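Local coordinates for protein beta-galactosidase (Streptococcus pneumoniae, PDB 4CU9) that is the carbohydrate-binding module of a pneumococcal beta-galactosidase, carries a bound calcium ion and probably attaches the enzyme to glycans, at residues A[85-89]-A[90-94]. Residues are numbered along the deposited sequence; the frame is centred on the assembly and turned at random.
Sequences HFFAD and SGTDA
A type I beta turn over D89-T92, with S90 and G91 at its corners, reverses the chain and carries an Asx turn, D89 OD1 accepting the backbone N of G91 at 3.1 Å. The same oxygen takes the hydroxyl of T92, OG1 to OD1 2.7 Å. These two donors come from opposite faces of the carboxylate plane, each well tilted out of it, and a weak bond from T92 N adds a third grip. D89 chi1 of 67° sets CG between its own N and carbonyl carbon, swinging the carboxylate over the turn. Across the base, D89 N gives a fairly straight bond (159°) to T92 O, which also accepts NZ of K171. The hairpin-like loop leaves strand 73-86 at one end of a galactose-binding-type beta-sandwich and returns as the short strand 92-93, parallel to strand 173-182; F87 and D93 both bond to the backbone of A175. T92 OG1 also lies at the edge of the F87 ring, 3.7 Å from CD2, and D89 OD2 is in plane at the ring's edge. At the far end from the turn, A94 CB meets the F86 ring obliquely, 4.2 Å from its centroid, in an off-centre CH-pi contact. D93 OD1 touches A88 CB at 3.5 Å and accepts A94 N, while OD2 forms a salt bridge with K168.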
ATOM      1  N   HIS A  85       6.149   4.921  -5.737  1.00 11.51           N
ATOM      2  CA  HIS A  85       7.016   4.463  -6.837  1.00 12.74           C
ATOM      3  C   HIS A  85       6.431   3.175  -7.411  1.00 12.02           C
ATOM      4  O   HIS A  85       6.495   2.119  -6.756  1.00 11.85           O
ATOM      5  CB  HIS A  85       8.416   4.177  -6.309  1.00 13.88           C
ATOM      6  CG  HIS A  85       9.478   4.075  -7.360  1.00 16.40           C
ATOM      7  ND1 HIS A  85       9.213   4.004  -8.708  1.00 18.49           N
ATOM      8  CD2 HIS A  85      10.830   4.054  -7.245  1.00 17.88           C
ATOM      9  CE1 HIS A  85      10.354   3.948  -9.383  1.00 18.50           C
ATOM     10  NE2 HIS A  85      11.350   3.988  -8.518  1.00 20.57           N
ATOM     11  N   PHE A  86       5.864   3.251  -8.600  1.00 11.33           N
ATOM     12  CA  PHE A  86       5.255   2.107  -9.246  1.00 11.49           C
ATOM     13  C   PHE A  86       6.220   1.412 -10.174  1.00 13.08           C
ATOM     14  O   PHE A  86       7.182   2.023 -10.674  1.00 12.35           O
ATOM     15  CB  PHE A  86       4.000   2.534 -10.015  1.00 11.06           C
ATOM     16  CG  PHE A  86       2.903   3.025  -9.120  1.00 10.58           C
ATOM     17  CD1 PHE A  86       2.164   2.128  -8.377  1.00 10.91           C
ATOM     18  CD2 PHE A  86       2.582   4.363  -9.045  1.00 10.82           C
ATOM     19  CE1 PHE A  86       1.161   2.552  -7.543  1.00 10.44           C
ATOM     20  CE2 PHE A  86       1.570   4.793  -8.246  1.00 10.62           C
ATOM     21  CZ  PHE A  86       0.845   3.886  -7.509  1.00 10.93           C
ATOM     22  N   PHE A  87       5.912   0.143 -10.453  1.00 13.37           N
ATOM     23  CA  PHE A  87       6.713  -0.681 -11.332  1.00 14.38           C
ATOM     24  C   PHE A  87       5.788  -1.247 -12.382  1.00 13.86           C
ATOM     25  O   PHE A  87       4.589  -1.337 -12.153  1.00 12.86           O
ATOM     26  CB  PHE A  87       7.320  -1.835 -10.549  1.00 15.89           C
ATOM     27  CG  PHE A  87       7.977  -2.901 -11.401  1.00 18.54           C
ATOM     28  CD1 PHE A  87       9.277  -2.749 -11.831  1.00 19.96           C
ATOM     29  CD2 PHE A  87       7.310  -4.080 -11.706  1.00 19.54           C
ATOM     30  CE1 PHE A  87       9.899  -3.732 -12.585  1.00 22.72           C
ATOM     31  CE2 PHE A  87       7.930  -5.083 -12.425  1.00 22.07           C
ATOM     32  CZ  PHE A  87       9.226  -4.905 -12.876  1.00 22.37           C
ATOM     33  N   ALA A  88       6.348  -1.596 -13.536  1.00 13.21           N
ATOM     34  CA  ALA A  88       5.571  -2.310 -14.555  1.00 12.77           C
ATOM     35  C   ALA A  88       6.414  -3.342 -15.254  1.00 14.31           C
ATOM     36  O   ALA A  88       7.609  -3.164 -15.422  1.00 14.86           O
ATOM     37  CB  ALA A  88       5.016  -1.324 -15.566  1.00 12.55           C
ATOM     38  N   ASP A  89       5.742  -4.396 -15.701  1.00 14.90           N
ATOM     39  CA  ASP A  89       6.322  -5.439 -16.534  1.00 16.13           C
ATOM     40  C   ASP A  89       5.154  -6.100 -17.266  1.00 16.53           C
ATOM     41  O   ASP A  89       4.081  -5.482 -17.389  1.00 15.83           O
ATOM     42  CB  ASP A  89       7.170  -6.415 -15.698  1.00 15.78           C
ATOM     43  CG  ASP A  89       6.359  -7.246 -14.730  1.00 16.04           C
ATOM     44  OD1 ASP A  89       5.119  -7.072 -14.637  1.00 14.15           O
ATOM     45  OD2 ASP A  89       6.986  -8.115 -14.067  1.00 17.19           O
ATOM     46  N   SER A  90       5.322  -7.336 -17.743  1.00 16.47           N
ATOM     47  CA  SER A  90       4.248  -7.955 -18.557  1.00 17.70           C
ATOM     48  C   SER A  90       2.945  -8.127 -17.787  1.00 16.99           C
ATOM     49  O   SER A  90       1.888  -7.941 -18.354  1.00 19.88           O
ATOM     50  CB  SER A  90       4.661  -9.311 -19.139  1.00 19.78           C
ATOM     51  OG  SER A  90       5.116 -10.145 -18.092  1.00 22.76           O
ATOM     52  N   GLY A  91       3.032  -8.413 -16.493  1.00 15.83           N
ATOM     53  CA  GLY A  91       1.867  -8.730 -15.697  1.00 14.95           C
ATOM     54  C   GLY A  91       1.321  -7.577 -14.853  1.00 14.17           C
ATOM     55  O   GLY A  91       0.150  -7.624 -14.401  1.00 14.11           O
ATOM     56  N   THR A  92       2.154  -6.565 -14.616  1.00 12.47           N
ATOM     57  CA  THR A  92       1.857  -5.551 -13.619  1.00 12.60           C
ATOM     58  C   THR A  92       2.075  -4.134 -14.112  1.00 11.97           C
ATOM     59  O   THR A  92       2.748  -3.919 -15.146  1.00 10.81           O
ATOM     60  CB  THR A  92       2.663  -5.764 -12.337  1.00 13.46           C
ATOM     61  OG1 THR A  92       4.060  -5.622 -12.588  1.00 13.57           O
ATOM     62  CG2 THR A  92       2.352  -7.140 -11.720  1.00 12.93           C
ATOM     63  N   ASP A  93       1.508  -3.169 -13.366  1.00 11.44           N
ATOM     64  CA  ASP A  93       1.641  -1.772 -13.689  1.00 10.61           C
ATOM     65  C   ASP A  93       1.219  -0.919 -12.508  1.00 10.23           C
ATOM     66  O   ASP A  93       0.718  -1.442 -11.485  1.00  9.62           O
ATOM     67  CB  ASP A  93       0.782  -1.426 -14.913  1.00 11.58           C
ATOM     68  CG  ASP A  93       1.232  -0.141 -15.664  1.00 11.13           C
ATOM     69  OD1 ASP A  93       2.112   0.610 -15.221  1.00 10.44           O
ATOM     70  OD2 ASP A  93       0.687   0.090 -16.738  1.00 11.88           O
ATOM     71  N   ALA A  94       1.404   0.390 -12.684  1.00  9.63           N
ATOM     72  CA  ALA A  94       0.701   1.391 -11.898  1.00  9.65           C
ATOM     73  C   ALA A  94      -0.807   1.124 -12.041  1.00  9.86           C
ATOM     74  O   ALA A  94      -1.243   0.489 -12.995  1.00  9.42           O
ATOM     75  CB  ALA A  94       1.024   2.806 -12.389  1.00  9.88           C
TER